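Local coordinates for TATA-box-binding protein (Methanococcus jannaschii, PDB 2Z8U), which probably binds the TATA box of archaeal promoters, close to the transcription start, as a general initiation factor for RNA polymerase, at residues B[28-31]-B[32-35]; B[52-56]-B[57-61]. All coordinates share one frame; numbering follows the deposited sequence.

Contact 1 (B[28-31]-B[32-35]); sequences IDLE and EVAM
Ile28, ahead of helix 30-36, meets Val33 in the first turn of that helix. The contact is through one methyl each, Ile28 CG2 to Val33 CG2 at 3.7 Å. The backbone of Ile28 is also hydrogen-bonded to Arg65.

Asp29 is the N-cap. At chi1 178° its carboxylate carbon sits opposite the backbone N, beside the carbonyl carbon, which swings the carboxylate forward over the first turn. There Asp29 OD1 accepts from Glu32 N at 3.3 Å, a fairly straight but long bond. The N-H comes from above the carboxylate plane, 69° out of it. Asp29 OD2 lies against Glu32 CG at 3.5 Å. The backbone O of Asp29 takes Val33 N, the first i to i+4 bond here. With an alanine here, Glu32 N would probably be left without its capping acceptor, and the positive end of the helix dipole without this nearby negative charge.

Leu30 O accepts from Ala34 N at 2.9 Å. The Leu30 side chain touches Tyr42 and Arg65, and its CD2 is loosely near Val33 CG2. Val33 and Ala34 both rest on Leu50 of strand 50-54, which places the helix against the sheet.

Glu31 O receives Met35 N, a more bent bond. Met35 CG lies 3.3 Å from Glu31 O. The extended Glu31 chain brings OE2 only within 4.1 Å of Met35 CE.

Asp29 OD2 and Glu32 OE2 are 3.9 Å apart, with their carboxylate planes 18° from parallel. This pairing of like charges is likely to be unfavourable, and the cap bond and the helix dipole would partly offset its cost at Asp29.

Contact 2 (B[52-56]-B[57-61]); sequences CRLSV and PKVAL
Cys52 O is approached by two groups across this beta hairpin of strands 50-54 and 59-63. It accepts from Leu61 N at 2.8 Å, and Ala60 CA lies 3.3 Å from Cys52 O in a CA-H...O contact. Cys52 N in turn donates to Leu61 O, also at 2.8 Å. Cys52 and Leu61 thus form a regular antiparallel hydrogen-bonded pair, with both bonds in the carbonyl planes.

The pair nearer the turn is looser. Leu54 N donates to Val59 O at 2.7 Å. The donor lies nearly in line with the C=O bond, although the N-H itself is bent (144°). The return bond, Val59 N to Leu54 O, is long and weak.

The hairpin turns through a cis peptide before Pro57, and Lys58 is the centre of an inverse gamma turn. Its CA-H points at Leu54 O.

Cys52, Leu54, Val59 and Leu61 share the sheet face that meets helix 77-94. Leu54 CD1 reaches across to touch Val59 CG2 at 3.8 Å and Leu61 CD1 at 3.9 Å. With chi1 -60° placing Val59 CG1 anti to the carbonyl carbon, CG2 falls between N and the carbonyl carbon and meets Leu54. Val59 packs on Ala83 and Leu61 on Ile84.

The other face carries Arg53 and Ala60, a non-hydrogen-bonded pair. Ala60 packs there on Leu126 of the second subunit. Arg53 forms salt bridges with Glu41 through NH2 and with Asp123 of the second subunit through NH1. Nearer its root, Arg53 CG lies 3.8 Å from Ala60 CB.

How the contacts relate
Contact 1 closes before contact 2 opens along the chain, and both lie in the first of the two TBP repeats. Their centres are about 17 Å apart. The nearest atoms are about 7 Å apart, so they do not touch. Strand 50-54 links them: Leu50 touches the helix of contact 1, and the same strand runs on into the hairpin of contact 2. Contact 1 is the more peripheral, its centre about 26 Å from the chain centre, against about 14 Å for contact 2. Helix 77-94 covers one face of the hairpin, so the Arg53 and Ala60 face is consistent with the concave DNA-binding side of TBP relatives. Here a second subunit meets it.

Contact 1 (B[28-31]-B[32-35])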
# COMPACT_ATOMS: atom_id res chain seq x y z
N ILE B 28 -25.39 32.76 -4.61
CA ILE B 28 -26.80 32.58 -4.29
C ILE B 28 -26.99 32.67 -2.78
O ILE B 28 -26.27 32.02 -2.01
CB ILE B 28 -27.33 31.19 -4.77
CG1 ILE B 28 -26.87 30.86 -6.21
CG2 ILE B 28 -28.86 31.09 -4.57
CD1 ILE B 28 -27.91 31.06 -7.32
N ASP B 29 -27.95 33.48 -2.35
CA ASP B 29 -28.23 33.66 -0.93
C ASP B 29 -29.12 32.49 -0.51
O ASP B 29 -30.32 32.54 -0.70
CB ASP B 29 -28.91 35.02 -0.73
CG ASP B 29 -29.32 35.32 0.70
OD1 ASP B 29 -29.34 34.43 1.58
OD2 ASP B 29 -29.62 36.51 0.93
N LEU B 30 -28.52 31.46 0.07
CA LEU B 30 -29.30 30.25 0.44
C LEU B 30 -30.32 30.45 1.58
O LEU B 30 -31.33 29.74 1.64
CB LEU B 30 -28.34 29.09 0.78
CG LEU B 30 -27.45 28.63 -0.39
CD1 LEU B 30 -26.55 27.51 0.05
CD2 LEU B 30 -28.30 28.21 -1.61
N GLU B 31 -30.06 31.40 2.48
CA GLU B 31 -31.06 31.75 3.49
C GLU B 31 -32.39 32.22 2.85
O GLU B 31 -33.47 31.81 3.28
CB GLU B 31 -30.53 32.78 4.50
CG GLU B 31 -31.60 33.24 5.51
CD GLU B 31 -31.08 34.16 6.60
OE1 GLU B 31 -29.92 34.64 6.48
OE2 GLU B 31 -31.83 34.40 7.58
N GLU B 32 -32.32 33.07 1.83
CA GLU B 32 -33.50 33.52 1.11
C GLU B 32 -34.13 32.41 0.27
O GLU B 32 -35.34 32.35 0.15
CB GLU B 32 -33.19 34.74 0.25
CG GLU B 32 -33.05 36.02 1.08
CD GLU B 32 -33.04 37.28 0.23
OE1 GLU B 32 -33.04 37.16 -1.02
OE2 GLU B 32 -33.03 38.38 0.81
N VAL B 33 -33.31 31.53 -0.31
CA VAL B 33 -33.83 30.34 -1.03
C VAL B 33 -34.65 29.49 -0.06
O VAL B 33 -35.78 29.07 -0.35
CB VAL B 33 -32.68 29.52 -1.69
CG1 VAL B 33 -33.19 28.25 -2.35
CG2 VAL B 33 -31.94 30.37 -2.73
N ALA B 34 -34.12 29.27 1.14
CA ALA B 34 -34.86 28.51 2.15
C ALA B 34 -36.17 29.18 2.58
O ALA B 34 -37.13 28.49 2.95
CB ALA B 34 -33.97 28.20 3.35
N MET B 35 -36.22 30.51 2.53
CA MET B 35 -37.46 31.23 2.83
C MET B 35 -38.58 30.98 1.82
O MET B 35 -39.75 31.15 2.13
CB MET B 35 -37.22 32.73 2.89
CG MET B 35 -36.41 33.16 4.09
SD MET B 35 -36.17 34.93 4.02
CE MET B 35 -35.32 35.22 5.52

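Contact 2 (B[52-56]-B[57-61])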
# COMPACT_ATOMS: atom_id res chain seq x y z
N CYS B 52 -33.55 20.59 -1.44
CA CYS B 52 -34.97 20.73 -1.73
C CYS B 52 -35.50 19.41 -2.32
O CYS B 52 -35.01 18.94 -3.34
CB CYS B 52 -35.25 21.87 -2.71
SG CYS B 52 -37.07 22.04 -3.08
N ARG B 53 -36.50 18.84 -1.66
CA ARG B 53 -37.06 17.56 -2.08
C ARG B 53 -38.46 17.75 -2.64
O ARG B 53 -39.40 18.04 -1.89
CB ARG B 53 -37.06 16.55 -0.94
CG ARG B 53 -35.77 15.76 -0.83
CD ARG B 53 -35.82 14.79 0.32
NE ARG B 53 -35.03 15.26 1.45
CZ ARG B 53 -33.79 14.84 1.72
NH1 ARG B 53 -33.22 13.93 0.93
NH2 ARG B 53 -33.14 15.33 2.77
N LEU B 54 -38.58 17.60 -3.95
CA LEU B 54 -39.86 17.74 -4.64
C LEU B 54 -40.66 16.45 -4.62
O LEU B 54 -40.09 15.35 -4.70
CB LEU B 54 -39.66 18.22 -6.08
CG LEU B 54 -39.13 19.64 -6.21
CD1 LEU B 54 -38.80 19.99 -7.65
CD2 LEU B 54 -40.14 20.63 -5.63
N SER B 55 -41.97 16.60 -4.49
CA SER B 55 -42.89 15.46 -4.43
C SER B 55 -43.40 15.04 -5.81
O SER B 55 -43.52 13.84 -6.09
CB SER B 55 -44.06 15.79 -3.50
OG SER B 55 -45.10 14.85 -3.70
N VAL B 56 -43.73 16.01 -6.65
CA VAL B 56 -44.17 15.74 -8.02
C VAL B 56 -43.32 16.61 -8.94
O VAL B 56 -43.44 17.83 -8.92
CB VAL B 56 -45.70 16.05 -8.23
CG1 VAL B 56 -46.10 15.81 -9.69
CG2 VAL B 56 -46.58 15.20 -7.30
N PRO B 57 -42.39 15.98 -9.69
CA PRO B 57 -42.06 14.55 -9.63
C PRO B 57 -41.13 14.30 -8.42
O PRO B 57 -40.67 15.25 -7.80
CB PRO B 57 -41.32 14.31 -10.95
CG PRO B 57 -40.65 15.63 -11.25
CD PRO B 57 -41.54 16.71 -10.66
N LYS B 58 -40.89 13.03 -8.08
CA LYS B 58 -40.03 12.68 -6.95
C LYS B 58 -38.57 12.97 -7.30
O LYS B 58 -37.82 12.08 -7.71
CB LYS B 58 -40.20 11.20 -6.59
CG LYS B 58 -39.99 10.85 -5.11
CD LYS B 58 -40.24 9.35 -4.83
CE LYS B 58 -41.74 8.98 -4.81
NZ LYS B 58 -42.00 7.53 -4.51
N VAL B 59 -38.17 14.23 -7.18
CA VAL B 59 -36.78 14.62 -7.46
C VAL B 59 -36.25 15.48 -6.31
O VAL B 59 -37.02 16.15 -5.62
CB VAL B 59 -36.62 15.37 -8.82
CG1 VAL B 59 -37.09 14.52 -10.01
CG2 VAL B 59 -37.36 16.71 -8.81
N ALA B 60 -34.93 15.47 -6.13
CA ALA B 60 -34.29 16.24 -5.09
C ALA B 60 -33.19 17.10 -5.69
O ALA B 60 -32.50 16.67 -6.63
CB ALA B 60 -33.72 15.31 -4.01
N LEU B 61 -33.02 18.29 -5.14
CA LEU B 61 -31.99 19.20 -5.62
C LEU B 61 -31.10 19.59 -4.46
O LEU B 61 -31.58 19.78 -3.33
CB LEU B 61 -32.62 20.46 -6.25
CG LEU B 61 -33.48 20.30 -7.52
CD1 LEU B 61 -34.95 20.09 -7.19
CD2 LEU B 61 -33.35 21.55 -8.34